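Local coordinates for tRNA(Phe) 7-((3-amino-3-carboxypropyl)-4-demethylwyosine(37)-N(4))-methyltransferase 1 (Pyrococcus horikoshii, PDB 2IT2), which probably methylates the N-4 position of a demethylwyosine derivative at position 37 of tRNA(Phe), using S-adenosyl-L-methionine as methyl donor, at residues R80-I91 against L170-M181; S105-L115 against L143-E151. All coordinates share one frame; numbering follows the deposited sequence.

Interaction 1: residues R80-I91 against L170-M181; sequences REVSLYEVLEAI and LNKIVEIANDQM
Leu84 and Leu170 meet where helix 84-91 crosses the helical segment 170-181, with their axes 10.7 Å apart at closest approach and their N-to-C directions 117° apart. Leu170 is a knob set in a hole formed by Leu84, Val87, Leu88 and Ile91. Its CG lies anti to the backbone N (chi1 -172°), which carries both methyls out to the other helix. Leu170 CD2 is pressed against Leu84 CD1 and Leu88 CD2, each at 3.3 Å, tighter than usual carbon contact. Leu170 CD1 turns to Val87 CG1 at 4.0 Å. One turn on, Val174 CG2 touches Val87 CG2 at 4.0 Å, the two side chains running antiparallel.

The polar part lies before the short helix. Asn178 grips the backbone of Val82 with both ends of its amide. Val82 N donates to Asn178 OD1 at 2.8 Å, tilted from the carbonyl plane. Asn178 ND2 returns a straighter bond to Val82 O, also 2.8 Å, close to the amide plane. Two bonds fix the rotation of the amide. With an alanine in place of Asn178, Val82 N and O would probably lose both partners and the approach to the helix could shift. Glu81 crosses the Asn178 side chain at a slant, carboxylate and amide planes 75° apart. Glu81 CG meets CG of Met181, which is a selenomethionine.

Ser83 and Glu86 form a capping box: Ser83 N donates to Glu86 OE1, and Glu86 N gives a weak bond to Ser83 OG. The contact is one knob-into-hole between crossing helices, with the two-bond amide grip just ahead of the capping box. Val87 on Val60 and Asn178 on Ile58 set both helices beside strand 48-63 of the antiparallel sheet.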
loop_
_atom_site.group_PDB
_atom_site.type_symbol
_atom_site.label_atom_id
_atom_site.label_comp_id
_atom_site.label_asym_id
_atom_site.label_seq_id
_atom_site.Cartn_x
_atom_site.Cartn_y
_atom_site.Cartn_z
ATOM N N ARG B 80 -3.500 -19.488 3.963
ATOM C CA ARG B 80 -2.460 -20.479 3.743
ATOM C C ARG B 80 -2.124 -20.598 2.259
ATOM O O ARG B 80 -2.863 -20.153 1.391
ATOM C CB ARG B 80 -2.964 -21.823 4.271
ATOM C CG ARG B 80 -2.789 -21.956 5.785
ATOM C CD ARG B 80 -3.070 -23.382 6.274
ATOM N NE ARG B 80 -3.028 -23.442 7.737
ATOM C CZ ARG B 80 -4.195 -23.318 8.395
ATOM N NH1 ARG B 80 -5.322 -23.155 7.722
ATOM N NH2 ARG B 80 -4.211 -23.369 9.730
ATOM N N GLU B 81 -1.104 -21.354 1.876
ATOM C CA GLU B 81 -0.907 -21.668 0.467
ATOM C C GLU B 81 -2.072 -22.553 0.037
ATOM O O GLU B 81 -2.630 -23.297 0.846
ATOM C CB GLU B 81 0.411 -22.404 0.266
ATOM C CG GLU B 81 1.606 -21.628 0.760
ATOM C CD GLU B 81 2.892 -22.398 0.610
ATOM O OE1 GLU B 81 3.349 -22.583 -0.538
ATOM O OE2 GLU B 81 3.437 -22.823 1.650
ATOM N N VAL B 82 -2.431 -22.483 -1.239
ATOM C CA VAL B 82 -3.562 -23.245 -1.744
ATOM C C VAL B 82 -3.231 -24.246 -2.845
ATOM O O VAL B 82 -2.144 -24.248 -3.418
ATOM C CB VAL B 82 -4.665 -22.290 -2.272
ATOM C CG1 VAL B 82 -5.124 -21.347 -1.166
ATOM C CG2 VAL B 82 -4.131 -21.493 -3.461
ATOM N N SER B 83 -4.196 -25.112 -3.121
ATOM C CA SER B 83 -4.043 -26.106 -4.169
ATOM C C SER B 83 -4.978 -25.695 -5.290
ATOM O O SER B 83 -5.931 -24.911 -5.048
ATOM C CB SER B 83 -4.430 -27.491 -3.676
ATOM O OG SER B 83 -5.756 -27.515 -3.165
ATOM N N LEU B 84 -4.720 -26.205 -6.507
ATOM C CA LEU B 84 -5.556 -25.857 -7.667
ATOM C C LEU B 84 -6.993 -26.288 -7.392
ATOM O O LEU B 84 -7.895 -25.603 -7.793
ATOM C CB LEU B 84 -5.074 -26.551 -8.931
ATOM C CG LEU B 84 -5.357 -26.083 -10.355
ATOM C CD1 LEU B 84 -5.472 -24.548 -10.429
ATOM C CD2 LEU B 84 -4.221 -26.673 -11.238
ATOM N N TYR B 85 -7.200 -27.408 -6.688
ATOM C CA TYR B 85 -8.544 -27.923 -6.353
ATOM C C TYR B 85 -9.364 -26.906 -5.582
ATOM O O TYR B 85 -10.498 -26.607 -5.951
ATOM C CB TYR B 85 -8.465 -29.218 -5.518
ATOM C CG TYR B 85 -9.819 -29.656 -4.998
ATOM C CD1 TYR B 85 -10.752 -30.259 -5.844
ATOM C CD2 TYR B 85 -10.173 -29.459 -3.661
ATOM C CE1 TYR B 85 -12.003 -30.653 -5.374
ATOM C CE2 TYR B 85 -11.424 -29.851 -3.181
ATOM C CZ TYR B 85 -12.332 -30.450 -4.043
ATOM O OH TYR B 85 -13.566 -30.853 -3.583
ATOM N N GLU B 86 -8.784 -26.395 -4.502
ATOM C CA GLU B 86 -9.442 -25.398 -3.675
ATOM C C GLU B 86 -9.869 -24.185 -4.504
ATOM O O GLU B 86 -10.997 -23.709 -4.394
ATOM C CB GLU B 86 -8.505 -24.936 -2.547
ATOM C CG GLU B 86 -8.303 -25.945 -1.424
ATOM C CD GLU B 86 -7.368 -25.446 -0.331
ATOM O OE1 GLU B 86 -6.178 -25.197 -0.625
ATOM O OE2 GLU B 86 -7.830 -25.306 0.822
ATOM N N VAL B 87 -8.962 -23.690 -5.338
ATOM C CA VAL B 87 -9.253 -22.517 -6.145
ATOM C C VAL B 87 -10.356 -22.815 -7.153
ATOM O O VAL B 87 -11.268 -22.014 -7.339
ATOM C CB VAL B 87 -7.965 -22.007 -6.846
ATOM C CG1 VAL B 87 -8.285 -20.812 -7.725
ATOM C CG2 VAL B 87 -6.919 -21.618 -5.790
ATOM N N LEU B 88 -10.284 -23.978 -7.787
ATOM C CA LEU B 88 -11.299 -24.353 -8.764
ATOM C C LEU B 88 -12.683 -24.442 -8.135
ATOM O O LEU B 88 -13.681 -24.071 -8.756
ATOM C CB LEU B 88 -10.938 -25.687 -9.400
ATOM C CG LEU B 88 -9.651 -25.654 -10.221
ATOM C CD1 LEU B 88 -9.206 -27.074 -10.531
ATOM C CD2 LEU B 88 -9.885 -24.856 -11.491
ATOM N N GLU B 89 -12.745 -24.952 -6.909
ATOM C CA GLU B 89 -14.015 -25.063 -6.198
ATOM C C GLU B 89 -14.625 -23.681 -5.949
ATOM O O GLU B 89 -15.843 -23.521 -5.989
ATOM C CB GLU B 89 -13.817 -25.769 -4.859
ATOM C CG GLU B 89 -13.386 -27.209 -4.987
ATOM C CD GLU B 89 -14.471 -28.087 -5.570
ATOM O OE1 GLU B 89 -14.817 -27.912 -6.759
ATOM O OE2 GLU B 89 -14.982 -28.953 -4.830
ATOM N N ALA B 90 -13.780 -22.691 -5.671
ATOM C CA ALA B 90 -14.258 -21.333 -5.430
ATOM C C ALA B 90 -14.728 -20.730 -6.752
ATOM O O ALA B 90 -15.787 -20.112 -6.818
ATOM C CB ALA B 90 -13.138 -20.470 -4.818
ATOM N N ILE B 91 -13.939 -20.925 -7.805
ATOM C CA ILE B 91 -14.274 -20.401 -9.124
ATOM C C ILE B 91 -15.626 -20.903 -9.616
ATOM O O ILE B 91 -16.366 -20.169 -10.269
ATOM C CB ILE B 91 -13.180 -20.764 -10.158
ATOM C CG1 ILE B 91 -11.936 -19.906 -9.910
ATOM C CG2 ILE B 91 -13.701 -20.562 -11.583
ATOM C CD1 ILE B 91 -10.719 -20.313 -10.748
ATOM N N LEU B 170 -4.150 -20.793 -14.769
ATOM C CA LEU B 170 -4.525 -20.866 -13.359
ATOM C C LEU B 170 -3.413 -21.542 -12.545
ATOM O O LEU B 170 -3.132 -21.133 -11.417
ATOM C CB LEU B 170 -5.854 -21.612 -13.180
ATOM C CG LEU B 170 -6.418 -21.557 -11.749
ATOM C CD1 LEU B 170 -6.690 -20.108 -11.362
ATOM C CD2 LEU B 170 -7.693 -22.365 -11.661
ATOM N N ASN B 171 -2.763 -22.554 -13.119
ATOM C CA ASN B 171 -1.669 -23.233 -12.425
ATOM C C ASN B 171 -0.487 -22.292 -12.174
ATOM O O ASN B 171 0.126 -22.333 -11.104
ATOM C CB ASN B 171 -1.184 -24.437 -13.223
ATOM C CG ASN B 171 -0.030 -25.134 -12.552
ATOM O OD1 ASN B 171 1.046 -25.272 -13.136
ATOM N ND2 ASN B 171 -0.244 -25.588 -11.325
ATOM N N LYS B 172 -0.165 -21.454 -13.155
ATOM C CA LYS B 172 0.928 -20.492 -13.005
ATOM C C LYS B 172 0.565 -19.436 -11.952
ATOM O O LYS B 172 1.413 -19.049 -11.152
ATOM C CB LYS B 172 1.239 -19.803 -14.341
ATOM C CG LYS B 172 1.701 -20.735 -15.452
ATOM C CD LYS B 172 3.005 -21.421 -15.093
ATOM C CE LYS B 172 3.477 -22.322 -16.215
ATOM N NZ LYS B 172 4.719 -23.041 -15.829
ATOM N N ILE B 173 -0.684 -18.973 -11.939
ATOM C CA ILE B 173 -1.120 -17.974 -10.964
ATOM C C ILE B 173 -1.038 -18.538 -9.543
ATOM O O ILE B 173 -0.581 -17.852 -8.616
ATOM C CB ILE B 173 -2.575 -17.528 -11.252
ATOM C CG1 ILE B 173 -2.620 -16.773 -12.579
ATOM C CG2 ILE B 173 -3.127 -16.692 -10.097
ATOM C CD1 ILE B 173 -4.028 -16.552 -13.112
ATOM N N VAL B 174 -1.488 -19.777 -9.365
ATOM C CA VAL B 174 -1.443 -20.405 -8.045
ATOM C C VAL B 174 -0.004 -20.598 -7.570
ATOM O O VAL B 174 0.285 -20.434 -6.383
ATOM C CB VAL B 174 -2.177 -21.765 -8.053
ATOM C CG1 VAL B 174 -1.828 -22.583 -6.807
ATOM C CG2 VAL B 174 -3.668 -21.531 -8.097
ATOM N N GLU B 175 0.894 -20.931 -8.494
ATOM C CA GLU B 175 2.306 -21.121 -8.174
ATOM C C GLU B 175 2.898 -19.829 -7.614
ATOM O O GLU B 175 3.530 -19.835 -6.558
ATOM C CB GLU B 175 3.064 -21.517 -9.437
ATOM C CG GLU B 175 4.514 -21.889 -9.261
ATOM C CD GLU B 175 5.198 -22.057 -10.608
ATOM O OE1 GLU B 175 4.551 -22.577 -11.545
ATOM O OE2 GLU B 175 6.380 -21.673 -10.733
ATOM N N ILE B 176 2.705 -18.726 -8.327
ATOM C CA ILE B 176 3.230 -17.438 -7.880
ATOM C C ILE B 176 2.564 -17.035 -6.570
ATOM O O ILE B 176 3.223 -16.553 -5.652
ATOM C CB ILE B 176 2.989 -16.349 -8.954
ATOM C CG1 ILE B 176 3.769 -16.711 -10.222
ATOM C CG2 ILE B 176 3.405 -14.970 -8.430
ATOM C CD1 ILE B 176 5.278 -16.656 -10.057
ATOM N N ALA B 177 1.254 -17.239 -6.478
ATOM C CA ALA B 177 0.527 -16.880 -5.267
ATOM C C ALA B 177 1.102 -17.598 -4.066
ATOM O O ALA B 177 1.279 -16.994 -3.010
ATOM C CB ALA B 177 -0.942 -17.222 -5.408
ATOM N N ASN B 178 1.380 -18.889 -4.224
ATOM C CA ASN B 178 1.938 -19.675 -3.131
ATOM C C ASN B 178 3.360 -19.228 -2.805
ATOM O O ASN B 178 3.775 -19.326 -1.657
ATOM C CB ASN B 178 1.908 -21.179 -3.452
ATOM C CG ASN B 178 0.502 -21.769 -3.348
ATOM O OD1 ASN B 178 -0.356 -21.247 -2.632
ATOM N ND2 ASN B 178 0.270 -22.875 -4.049
ATOM N N ASP B 179 4.101 -18.747 -3.803
ATOM C CA ASP B 179 5.458 -18.252 -3.567
ATOM C C ASP B 179 5.376 -16.991 -2.727
ATOM O O ASP B 179 6.161 -16.803 -1.805
ATOM C CB ASP B 179 6.163 -17.918 -4.879
ATOM C CG ASP B 179 6.502 -19.142 -5.676
ATOM O OD1 ASP B 179 6.637 -20.224 -5.069
ATOM O OD2 ASP B 179 6.645 -19.021 -6.908
ATOM N N GLN B 180 4.421 -16.126 -3.045
ATOM C CA GLN B 180 4.256 -14.888 -2.297
ATOM C C GLN B 180 3.835 -15.199 -0.862
ATOM O O GLN B 180 4.369 -14.624 0.085
ATOM C CB GLN B 180 3.233 -13.977 -2.993
ATOM C CG GLN B 180 3.694 -13.465 -4.357
ATOM C CD GLN B 180 2.643 -12.627 -5.063
ATOM O OE1 GLN B 180 1.465 -12.988 -5.089
ATOM N NE2 GLN B 180 3.062 -11.514 -5.655
HETATM N N MSE B 181 2.902 -16.126 -0.691
HETATM C CA MSE B 181 2.466 -16.484 0.648
HETATM C C MSE B 181 3.631 -17.033 1.467
HETATM O O MSE B 181 3.757 -16.733 2.657
HETATM C CB MSE B 181 1.351 -17.524 0.575
HETATM C CG MSE B 181 0.843 -17.990 1.928
HETATM SE SE MSE B 181 0.001 -16.537 2.859
HETATM C CE MSE B 181 -0.866 -15.800 1.291
HETATM O O HOH W 1 5.651 -22.222 -2.648
#

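Interaction 2: residues S105-L115 against L143-E151; sequences SPILHVGAKTL and LIVEIRSTE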
loop_
_atom_site.group_PDB
_atom_site.type_symbol
_atom_site.label_atom_id
_atom_site.label_comp_id
_atom_site.label_asym_id
_atom_site.label_seq_id
_atom_site.Cartn_x
_atom_site.Cartn_y
_atom_site.Cartn_z
ATOM N N SER B 105 -0.737 -8.850 1.346
ATOM C CA SER B 105 0.263 -8.947 2.412
ATOM C C SER B 105 -0.330 -8.938 3.809
ATOM O O SER B 105 -1.444 -8.451 4.016
ATOM C CB SER B 105 1.245 -7.773 2.298
ATOM O OG SER B 105 1.912 -7.540 3.536
ATOM N N PRO B 106 0.401 -9.505 4.785
ATOM C CA PRO B 106 -0.116 -9.494 6.152
ATOM C C PRO B 106 -0.098 -8.010 6.553
ATOM O O PRO B 106 0.665 -7.212 5.986
ATOM C CB PRO B 106 0.934 -10.294 6.941
ATOM C CG PRO B 106 1.533 -11.199 5.936
ATOM C CD PRO B 106 1.609 -10.342 4.680
ATOM N N ILE B 107 -0.945 -7.652 7.512
ATOM C CA ILE B 107 -0.999 -6.286 8.016
ATOM C C ILE B 107 -1.058 -6.345 9.537
ATOM O O ILE B 107 -1.935 -6.990 10.111
ATOM C CB ILE B 107 -2.251 -5.527 7.528
ATOM C CG1 ILE B 107 -2.269 -5.448 6.001
ATOM C CG2 ILE B 107 -2.268 -4.130 8.151
ATOM C CD1 ILE B 107 -3.479 -4.736 5.441
ATOM N N LEU B 108 -0.114 -5.679 10.193
ATOM C CA LEU B 108 -0.098 -5.659 11.650
ATOM C C LEU B 108 -0.252 -4.203 12.094
ATOM O O LEU B 108 0.343 -3.289 11.501
ATOM C CB LEU B 108 1.227 -6.238 12.189
ATOM C CG LEU B 108 1.768 -7.564 11.623
ATOM C CD1 LEU B 108 3.146 -7.843 12.202
ATOM C CD2 LEU B 108 0.809 -8.715 11.932
ATOM N N HIS B 109 -1.088 -3.978 13.099
ATOM C CA HIS B 109 -1.277 -2.641 13.637
ATOM C C HIS B 109 -0.725 -2.693 15.050
ATOM O O HIS B 109 -1.124 -3.548 15.851
ATOM C CB HIS B 109 -2.756 -2.255 13.612
ATOM C CG HIS B 109 -3.247 -1.890 12.247
ATOM N ND1 HIS B 109 -4.579 -1.644 11.972
ATOM C CD2 HIS B 109 -2.584 -1.696 11.086
ATOM C CE1 HIS B 109 -4.706 -1.313 10.702
ATOM N NE2 HIS B 109 -3.514 -1.336 10.138
ATOM N N VAL B 110 0.221 -1.798 15.337
ATOM C CA VAL B 110 0.868 -1.773 16.643
ATOM C C VAL B 110 0.874 -0.390 17.312
ATOM O O VAL B 110 1.294 0.600 16.717
ATOM C CB VAL B 110 2.334 -2.274 16.531
ATOM C CG1 VAL B 110 2.950 -2.358 17.904
ATOM C CG2 VAL B 110 2.406 -3.654 15.862
ATOM N N GLY B 111 0.405 -0.321 18.554
ATOM C CA GLY B 111 0.413 0.954 19.254
ATOM C C GLY B 111 1.784 1.145 19.891
ATOM O O GLY B 111 2.405 0.174 20.296
ATOM N N ALA B 112 2.257 2.389 19.957
ATOM C CA ALA B 112 3.568 2.690 20.545
ATOM C C ALA B 112 3.453 3.764 21.616
ATOM O O ALA B 112 2.640 4.679 21.506
ATOM C CB ALA B 112 4.551 3.143 19.451
ATOM N N LYS B 113 4.285 3.660 22.646
ATOM C CA LYS B 113 4.236 4.630 23.731
ATOM C C LYS B 113 4.760 6.038 23.391
ATOM O O LYS B 113 4.244 7.034 23.910
ATOM C CB LYS B 113 4.980 4.075 24.943
ATOM C CG LYS B 113 4.898 4.966 26.161
ATOM C CD LYS B 113 5.545 4.302 27.351
ATOM C CE LYS B 113 5.411 5.170 28.591
ATOM N NZ LYS B 113 5.979 4.506 29.797
ATOM N N THR B 114 5.774 6.120 22.531
ATOM C CA THR B 114 6.348 7.414 22.144
ATOM C C THR B 114 6.652 7.433 20.656
ATOM O O THR B 114 6.662 6.391 20.003
ATOM C CB THR B 114 7.664 7.698 22.893
ATOM O OG1 THR B 114 8.687 6.814 22.424
ATOM C CG2 THR B 114 7.473 7.491 24.374
ATOM N N LEU B 115 6.901 8.624 20.120
ATOM C CA LEU B 115 7.210 8.743 18.710
ATOM C C LEU B 115 8.519 8.019 18.420
ATOM O O LEU B 115 8.678 7.397 17.372
ATOM C CB LEU B 115 7.315 10.212 18.309
ATOM C CG LEU B 115 7.644 10.455 16.834
ATOM C CD1 LEU B 115 6.578 9.830 15.922
ATOM C CD2 LEU B 115 7.749 11.967 16.609
ATOM N N LEU B 143 -0.902 6.039 19.102
ATOM C CA LEU B 143 -0.105 6.215 17.892
ATOM C C LEU B 143 -0.006 4.808 17.310
ATOM O O LEU B 143 0.525 3.908 17.961
ATOM C CB LEU B 143 1.300 6.724 18.228
ATOM C CG LEU B 143 2.245 6.990 17.042
ATOM C CD1 LEU B 143 3.403 7.824 17.550
ATOM C CD2 LEU B 143 2.769 5.714 16.415
ATOM N N ILE B 144 -0.502 4.622 16.090
ATOM C CA ILE B 144 -0.471 3.303 15.459
ATOM C C ILE B 144 0.565 3.224 14.358
ATOM O O ILE B 144 0.660 4.108 13.500
ATOM C CB ILE B 144 -1.863 2.920 14.843
ATOM C CG1 ILE B 144 -2.938 2.853 15.937
ATOM C CG2 ILE B 144 -1.776 1.579 14.093
ATOM C CD1 ILE B 144 -2.680 1.833 17.012
ATOM N N VAL B 145 1.359 2.164 14.436
ATOM C CA VAL B 145 2.366 1.835 13.444
ATOM C C VAL B 145 1.729 0.705 12.622
ATOM O O VAL B 145 1.112 -0.209 13.183
ATOM C CB VAL B 145 3.643 1.286 14.102
ATOM C CG1 VAL B 145 4.499 0.587 13.065
ATOM C CG2 VAL B 145 4.419 2.426 14.746
ATOM N N GLU B 146 1.839 0.786 11.301
ATOM C CA GLU B 146 1.306 -0.262 10.417
ATOM C C GLU B 146 2.500 -0.944 9.776
ATOM O O GLU B 146 3.412 -0.273 9.290
ATOM C CB GLU B 146 0.420 0.333 9.318
ATOM C CG GLU B 146 -0.187 -0.688 8.363
ATOM C CD GLU B 146 -1.203 -0.049 7.446
ATOM O OE1 GLU B 146 -0.797 0.738 6.566
ATOM O OE2 GLU B 146 -2.412 -0.321 7.611
ATOM N N ILE B 147 2.498 -2.277 9.798
ATOM C CA ILE B 147 3.563 -3.099 9.215
ATOM C C ILE B 147 2.936 -3.846 8.037
ATOM O O ILE B 147 1.926 -4.536 8.195
ATOM C CB ILE B 147 4.103 -4.095 10.262
ATOM C CG1 ILE B 147 4.721 -3.317 11.429
ATOM C CG2 ILE B 147 5.109 -5.057 9.629
ATOM C CD1 ILE B 147 5.194 -4.192 12.568
ATOM N N ARG B 148 3.530 -3.703 6.858
ATOM C CA ARG B 148 2.983 -4.321 5.655
ATOM C C ARG B 148 4.081 -4.524 4.620
ATOM O O ARG B 148 5.051 -3.765 4.585
ATOM C CB ARG B 148 1.886 -3.402 5.105
ATOM C CG ARG B 148 1.057 -3.965 3.971
ATOM C CD ARG B 148 -0.149 -3.069 3.710
ATOM N NE ARG B 148 0.232 -1.758 3.194
ATOM C CZ ARG B 148 0.563 -1.506 1.930
ATOM N NH1 ARG B 148 0.566 -2.474 1.020
ATOM N NH2 ARG B 148 0.901 -0.273 1.578
ATOM N N SER B 149 3.918 -5.546 3.778
ATOM C CA SER B 149 4.884 -5.875 2.729
ATOM C C SER B 149 4.369 -5.386 1.374
ATOM O O SER B 149 3.191 -5.047 1.233
ATOM C CB SER B 149 5.123 -7.394 2.690
ATOM O OG SER B 149 6.319 -7.717 1.991
ATOM N N THR B 150 5.255 -5.365 0.382
ATOM C CA THR B 150 4.916 -4.886 -0.961
ATOM C C THR B 150 4.318 -5.905 -1.922
ATOM O O THR B 150 3.663 -5.522 -2.893
ATOM C CB THR B 150 6.148 -4.304 -1.656
ATOM O OG1 THR B 150 7.089 -5.357 -1.910
ATOM C CG2 THR B 150 6.788 -3.234 -0.785
ATOM N N GLU B 151 4.554 -7.190 -1.672
ATOM C CA GLU B 151 4.051 -8.251 -2.546
ATOM C C GLU B 151 2.536 -8.319 -2.633
ATOM O O GLU B 151 1.835 -8.189 -1.630
ATOM C CB GLU B 151 4.584 -9.612 -2.087
ATOM C CG GLU B 151 6.065 -9.829 -2.367
ATOM C CD GLU B 151 6.920 -8.650 -1.943
ATOM O OE1 GLU B 151 6.895 -8.293 -0.746
ATOM O OE2 GLU B 151 7.616 -8.073 -2.808
HETATM O O HOH W 2 -0.261 -7.117 -0.486
HETATM O O HOH W 3 -0.028 4.480 21.350
#
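Leu108 with Ile147 and Val110 with Val145 are hydrogen-bonded pairs, each joined in both directions, where strands 107-112 and 143-148 run antiparallel. His109 with Glu146 is a non-hydrogen-bonded pair. Ala112 N adds a bond to Leu143 O at 3.0 Å.

Among the polar side chains, His109 NE2 donates to Glu146 OE2 at 2.9 Å. The carboxylate oxygen sits at the ring edge, near its plane, and is met on its anti side. The two side chains lie alongside each other, with ring and carboxylate planes 29° apart. Glu146 CG is anti to its own N (chi1 -179°), and the extended chain brings OE2 level with the ring. Where segment 105-115 begins, Ser105 OG accepts from Ser149 N at 2.8 Å and donates to Pro106 O. A water bridges Ser105 N and Glu151 O. Arg148 makes a cation-pi contact with Tyr132 of the second subunit.

Apolar contacts lie mainly on the face of Leu108, Val110, Val145 and Ile147. Leu108 CB meets Ile147 CB at 4.1 Å. Beyond the strand, Leu115 CD1 touches Leu143 CD1. On the other face, Ile107 CG1 runs beside Arg148 CD at 3.9 Å. This is an antiparallel strand pair inside a larger antiparallel sheet: strand 98-112 lies between strands 48-63 and 143-148, and helix 115-127 packs on the Val110 and Val145 face through Leu121, Ala118 and Val122.

How the interactions relate
The two contacts lie about 27 Å apart between centres, on opposite sides of the centre of the chain. Their nearest atoms are about 4 Å apart, but they do not touch. Interaction 2 falls between the two segments of interaction 1 in the sequence. Helix 84-91 is followed by strand 98-112, whose later part enters interaction 2. Helix 167-194 spans both regions: its earlier part forms interaction 1, while Phe184 and Leu188 further along pack near Ser105 and Pro106. Strand 48-63 also borders both. One sheet and one long helix thus connect the two ends of the elongated molecule. Interaction 2 reaches the second subunit, and residues of segment 170-181 that do not touch segment 80-91 also meet it.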